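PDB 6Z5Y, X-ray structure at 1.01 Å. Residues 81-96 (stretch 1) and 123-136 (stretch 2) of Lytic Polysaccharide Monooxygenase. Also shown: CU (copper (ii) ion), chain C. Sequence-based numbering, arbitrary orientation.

Stretch 1, residues 81-96: EPPSDGTATFSRGIVH
Stretch 2 123-136: TQQTIAVFKPVDYS

The two stretches run antiparallel, and backbone pairing sets their register. The CA atoms of Ala-88 and Phe-130 lie 5.1 Å apart in a hydrogen-bonded pair, and those of Thr-89 and Val-129 lie 4.6 Å apart in a non-hydrogen-bonded pair. Extended torsions build this core: phi/psi is -127/146 at Ala-88, -117/130 at Thr-89, -125/125 at Val-129 and -91/129 at Phe-130. Ala-88 N donates to Phe-130 O at 3.0 Å, and Phe-130 N returns a bond to Ala-88 O at 2.8 Å. Phe-90 N to Ala-128 O, 2.9 Å, continues the ladder.

Beyond the strands the pairing becomes irregular but does not stop. At one end Val-133 N donates to Gly-86 O at 2.8 Å, past the cis peptide bond that precedes Pro-132. Here Gly-86 takes phi/psi 65/31, a positive phi that favours glycine, and its CA approaches Val-133 O at 3.2 Å in a CA-H...O contact. At the other end Ala-128 N reaches Arg-92 O at 3.2 Å, nearly straight at 173°, and Gly-93 N donates to Gln-124 O at 2.9 Å. Gly-93 (-76/166) is required by space: an ideal CB would sit 1.7 Å from Thr-123 O and 2.6 Å from Thr-126 O. Its bare CA instead makes a CA-H...O contact with Thr-123 O at 3.2 Å.

Apolar packing gathers on the sheet face that carries Ala-88 and Phe-130. Phe-130 (chi1 -59°, m; chi2 -77°) is buried and points its edge toward the face of Phe-90 (chi1 -146°, between wells; chi2 46°). Their planes stand at 89° and their centroids 5.5 Å apart, with Phe-90 CD1 to Phe-130 CE2 at 3.6 Å. Two alanines pack beside the phenylalanines: Ala-88 CB lies 4.2 Å from Phe-130 CD2, and Ala-128 CB lies 3.9 Å from Phe-90 CB. Ile-94 (m, t) points its CB away, yet its chain returns, bringing CG1 to 3.7 Å from Ala-128 CB and CD1 to 4.0 Å from Phe-130 CZ.

The more exposed face carries Thr-89 (m) and Val-129 (t), branched residues suited to strands. Ile-127 (m, m) packs there too, its CG2 3.4 Å from Thr-89 CG2.

Tyr-135 (m, chi2 -83°) combines apolar and polar roles and is buried. Pro-82 CB sits over one ring face, 4.0 Å from the ring centroid in a CH-pi contact, while Tyr-135 OH donates to Thr-87 O at 2.7 Å near the ring plane. Thr-87 (p) turns its own OG1 to Asp-85 OD1, 2.7 Å away, within its stretch.

At the exposed margin, water 1 bridges two long polar side chains, accepting from Arg-92 NH1 at 2.8 Å and, weakly, from Gln-124 NE2 at 3.0 Å. Arg-92 has chi1 to chi3 p, t, p; Gln-124 has p, t. Altogether 1027 Å² is buried, both sides summed. At the end of stretch 1, His-96, which does not touch stretch 2, binds the copper, with NE2 1.9 Å from CU.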

# COMPACT_ATOMS: atom_id res chain seq x y z
N GLU A 81 -16.80 -0.60 9.00
CA GLU A 81 -16.80 0.65 9.80
C GLU A 81 -15.38 1.18 9.94
O GLU A 81 -14.45 0.43 10.16
CB GLU A 81 -17.33 0.35 11.19
CG GLU A 81 -18.80 0.04 11.14
CD GLU A 81 -19.63 1.30 10.93
OE1 GLU A 81 -19.21 2.36 11.44
OE2 GLU A 81 -20.67 1.25 10.25
N PRO A 82 -15.18 2.51 9.79
CA PRO A 82 -13.86 3.05 10.09
C PRO A 82 -13.48 2.76 11.55
O PRO A 82 -14.29 2.91 12.45
CB PRO A 82 -14.04 4.55 9.82
CG PRO A 82 -15.19 4.65 8.84
CD PRO A 82 -16.11 3.53 9.30
N PRO A 83 -12.21 2.41 11.84
CA PRO A 83 -11.72 2.41 13.22
C PRO A 83 -12.00 3.74 13.90
O PRO A 83 -11.99 4.79 13.27
CB PRO A 83 -10.21 2.15 13.07
CG PRO A 83 -10.14 1.35 11.77
CD PRO A 83 -11.17 2.00 10.88
N SER A 84 -12.14 3.71 15.22
CA SER A 84 -12.48 4.90 16.02
C SER A 84 -11.23 5.55 16.61
O SER A 84 -11.39 6.53 17.38
CB SER A 84 -13.46 4.55 17.12
OG SER A 84 -12.87 3.65 18.00
N ASP A 85 -10.03 5.09 16.29
CA ASP A 85 -8.79 5.55 16.91
C ASP A 85 -7.81 6.12 15.91
O ASP A 85 -6.62 6.18 16.21
CB ASP A 85 -8.15 4.47 17.77
CG ASP A 85 -7.65 3.31 16.97
OD1 ASP A 85 -7.91 3.28 15.74
OD2 ASP A 85 -7.02 2.44 17.58
N GLY A 86 -8.26 6.53 14.73
CA GLY A 86 -7.34 7.20 13.81
C GLY A 86 -6.21 6.34 13.30
O GLY A 86 -5.13 6.85 13.00
N THR A 87 -6.47 5.05 13.16
CA THR A 87 -5.48 4.10 12.67
C THR A 87 -6.09 3.25 11.56
O THR A 87 -7.31 3.15 11.41
CB THR A 87 -4.99 3.15 13.76
OG1 THR A 87 -6.00 2.22 14.15
CG2 THR A 87 -4.41 3.88 14.95
N ALA A 88 -5.19 2.57 10.85
CA ALA A 88 -5.50 1.35 10.09
C ALA A 88 -4.50 0.31 10.55
O ALA A 88 -3.36 0.65 10.83
CB ALA A 88 -5.45 1.58 8.58
N THR A 89 -4.89 -0.93 10.60
CA THR A 89 -4.01 -1.98 11.12
C THR A 89 -3.70 -2.98 10.02
O THR A 89 -4.61 -3.49 9.36
CB THR A 89 -4.65 -2.69 12.30
OG1 THR A 89 -5.04 -1.71 13.25
CG2 THR A 89 -3.71 -3.65 12.97
N PHE A 90 -2.42 -3.28 9.85
CA PHE A 90 -2.00 -4.28 8.87
C PHE A 90 -2.24 -5.68 9.42
O PHE A 90 -2.40 -5.90 10.64
CB PHE A 90 -0.52 -4.08 8.53
CG PHE A 90 -0.12 -4.41 7.11
CD1 PHE A 90 -0.86 -3.97 6.03
CD2 PHE A 90 1.04 -5.11 6.88
CE1 PHE A 90 -0.44 -4.20 4.73
CE2 PHE A 90 1.47 -5.31 5.58
CZ PHE A 90 0.73 -4.88 4.51
N SER A 91 -2.18 -6.65 8.54
CA SER A 91 -2.48 -8.05 8.91
C SER A 91 -1.31 -8.69 9.64
O SER A 91 -1.52 -9.74 10.26
CB SER A 91 -2.85 -8.87 7.68
OG SER A 91 -1.73 -8.99 6.81
N ARG A 92 -0.13 -8.09 9.56
CA ARG A 92 1.11 -8.63 10.10
C ARG A 92 2.06 -7.46 10.20
O ARG A 92 1.67 -6.30 9.94
CB ARG A 92 1.63 -9.78 9.21
CG ARG A 92 1.88 -9.34 7.77
CD ARG A 92 2.78 -10.30 7.00
NE ARG A 92 2.18 -11.63 6.94
CZ ARG A 92 2.87 -12.77 6.84
NH1 ARG A 92 4.17 -12.75 6.74
NH2 ARG A 92 2.20 -13.89 6.89
N GLY A 93 3.30 -7.74 10.55
CA GLY A 93 4.35 -6.72 10.46
C GLY A 93 4.79 -6.50 9.04
O GLY A 93 4.51 -7.34 8.15
N ILE A 94 5.51 -5.43 8.83
CA ILE A 94 6.01 -5.08 7.49
C ILE A 94 7.49 -5.47 7.37
O ILE A 94 8.30 -4.98 8.17
CB ILE A 94 5.78 -3.59 7.21
CG1 ILE A 94 4.29 -3.25 7.18
CG2 ILE A 94 6.49 -3.20 5.93
CD1 ILE A 94 4.01 -1.76 7.14
N VAL A 95 7.81 -6.34 6.42
CA VAL A 95 9.17 -6.91 6.32
C VAL A 95 9.83 -6.58 5.02
O VAL A 95 10.88 -7.15 4.76
CB VAL A 95 9.20 -8.45 6.54
CG1 VAL A 95 8.54 -8.87 7.82
CG2 VAL A 95 8.65 -9.20 5.33
N HIS A 96 9.27 -5.69 4.20
CA HIS A 96 9.95 -5.21 2.99
C HIS A 96 10.01 -3.70 3.02
O HIS A 96 9.03 -3.07 3.44
CB HIS A 96 9.23 -5.61 1.70
CG HIS A 96 8.80 -7.04 1.66
ND1 HIS A 96 9.68 -8.10 1.74
CD2 HIS A 96 7.59 -7.58 1.48
CE1 HIS A 96 8.99 -9.23 1.66
NE2 HIS A 96 7.71 -8.95 1.48
N THR A 123 9.79 -6.85 11.72
CA THR A 123 9.43 -8.26 11.97
C THR A 123 8.01 -8.49 11.50
O THR A 123 7.17 -7.56 11.68
CB THR A 123 9.56 -8.70 13.44
OG1 THR A 123 8.52 -8.26 14.32
CG2 THR A 123 10.90 -8.28 14.04
N GLN A 124 7.72 -9.68 10.99
CA GLN A 124 6.33 -10.00 10.62
C GLN A 124 5.51 -10.22 11.88
O GLN A 124 4.29 -10.12 11.80
CB GLN A 124 6.25 -11.22 9.71
CG GLN A 124 6.77 -12.49 10.34
CD GLN A 124 7.15 -13.41 9.23
OE1 GLN A 124 8.10 -13.16 8.53
NE2 GLN A 124 6.32 -14.41 9.04
N GLN A 125 6.13 -10.55 13.00
CA GLN A 125 5.44 -10.93 14.26
C GLN A 125 4.72 -9.73 14.87
O GLN A 125 3.66 -9.90 15.45
CB GLN A 125 6.45 -11.48 15.25
CG GLN A 125 7.02 -12.86 14.90
CD GLN A 125 8.17 -12.84 13.93
OE1 GLN A 125 8.50 -11.87 13.27
NE2 GLN A 125 8.86 -13.96 13.86
N THR A 126 5.32 -8.56 14.77
CA THR A 126 4.73 -7.34 15.41
C THR A 126 3.76 -6.69 14.43
O THR A 126 4.19 -6.29 13.36
CB THR A 126 5.82 -6.37 15.79
OG1 THR A 126 6.65 -7.03 16.75
CG2 THR A 126 5.27 -5.11 16.41
N ILE A 127 2.51 -6.54 14.80
CA ILE A 127 1.52 -5.97 13.87
C ILE A 127 1.87 -4.52 13.55
O ILE A 127 2.11 -3.74 14.45
CB ILE A 127 0.13 -6.08 14.48
CG1 ILE A 127 -0.22 -7.52 14.85
CG2 ILE A 127 -0.91 -5.46 13.56
CD1 ILE A 127 -0.09 -8.51 13.75
N ALA A 128 1.90 -4.19 12.27
CA ALA A 128 2.11 -2.81 11.84
C ALA A 128 0.81 -2.02 11.94
O ALA A 128 -0.24 -2.51 11.56
CB ALA A 128 2.65 -2.75 10.42
N VAL A 129 0.92 -0.81 12.43
CA VAL A 129 -0.22 0.09 12.62
C VAL A 129 0.10 1.37 11.89
O VAL A 129 1.12 2.01 12.12
CB VAL A 129 -0.52 0.35 14.10
CG1 VAL A 129 -1.68 1.34 14.20
CG2 VAL A 129 -0.80 -0.92 14.84
N PHE A 130 -0.81 1.73 10.99
CA PHE A 130 -0.71 2.99 10.22
C PHE A 130 -1.44 4.08 10.98
O PHE A 130 -2.60 3.91 11.34
CB PHE A 130 -1.37 2.82 8.86
CG PHE A 130 -0.76 1.71 8.03
CD1 PHE A 130 0.43 1.87 7.36
CD2 PHE A 130 -1.40 0.48 7.94
CE1 PHE A 130 0.98 0.82 6.63
CE2 PHE A 130 -0.86 -0.56 7.21
CZ PHE A 130 0.34 -0.39 6.57
N LYS A 131 -0.75 5.21 11.19
CA LYS A 131 -1.34 6.36 11.86
C LYS A 131 -0.53 7.59 11.50
O LYS A 131 0.64 7.50 11.15
CB LYS A 131 -1.18 6.09 13.33
CG LYS A 131 0.21 6.35 13.91
CD LYS A 131 1.38 5.44 13.51
CE LYS A 131 2.60 5.69 14.39
NZ LYS A 131 3.86 5.08 13.87
N PRO A 132 -1.17 8.76 11.55
CA PRO A 132 -2.60 8.98 11.79
C PRO A 132 -3.42 8.79 10.51
O PRO A 132 -2.93 9.07 9.42
CB PRO A 132 -2.67 10.46 12.21
CG PRO A 132 -1.50 11.09 11.41
CD PRO A 132 -0.44 10.03 11.37
N VAL A 133 -4.64 8.30 10.68
CA VAL A 133 -5.60 8.17 9.56
C VAL A 133 -6.89 8.88 9.99
O VAL A 133 -7.57 8.41 10.89
CB VAL A 133 -5.86 6.71 9.18
CG1 VAL A 133 -6.84 6.63 8.00
CG2 VAL A 133 -4.56 5.96 8.88
N ASP A 134 -7.20 9.97 9.32
CA ASP A 134 -8.41 10.73 9.58
C ASP A 134 -9.49 10.23 8.62
O ASP A 134 -9.39 10.46 7.40
CB ASP A 134 -8.11 12.20 9.37
CG ASP A 134 -9.30 13.11 9.58
OD1 ASP A 134 -10.39 12.64 9.92
OD2 ASP A 134 -9.14 14.34 9.39
N TYR A 135 -10.50 9.55 9.12
CA TYR A 135 -11.60 9.01 8.33
C TYR A 135 -12.77 9.97 8.20
O TYR A 135 -13.82 9.59 7.64
CB TYR A 135 -12.11 7.71 8.95
CG TYR A 135 -11.11 6.59 8.95
CD1 TYR A 135 -10.93 5.79 7.84
CD2 TYR A 135 -10.36 6.30 10.09
CE1 TYR A 135 -10.03 4.74 7.84
CE2 TYR A 135 -9.44 5.26 10.10
CZ TYR A 135 -9.30 4.45 8.98
OH TYR A 135 -8.45 3.39 8.98
N SER A 136 -12.65 11.21 8.66
CA SER A 136 -13.82 12.09 8.73
C SER A 136 -14.47 12.35 7.38
O SER A 136 -15.71 12.53 7.34
CB SER A 136 -13.50 13.40 9.38
OG SER A 136 -12.48 14.11 8.71
CU CU C . 6.28 -10.20 1.27
O HOH W 1 5.16 -15.36 6.41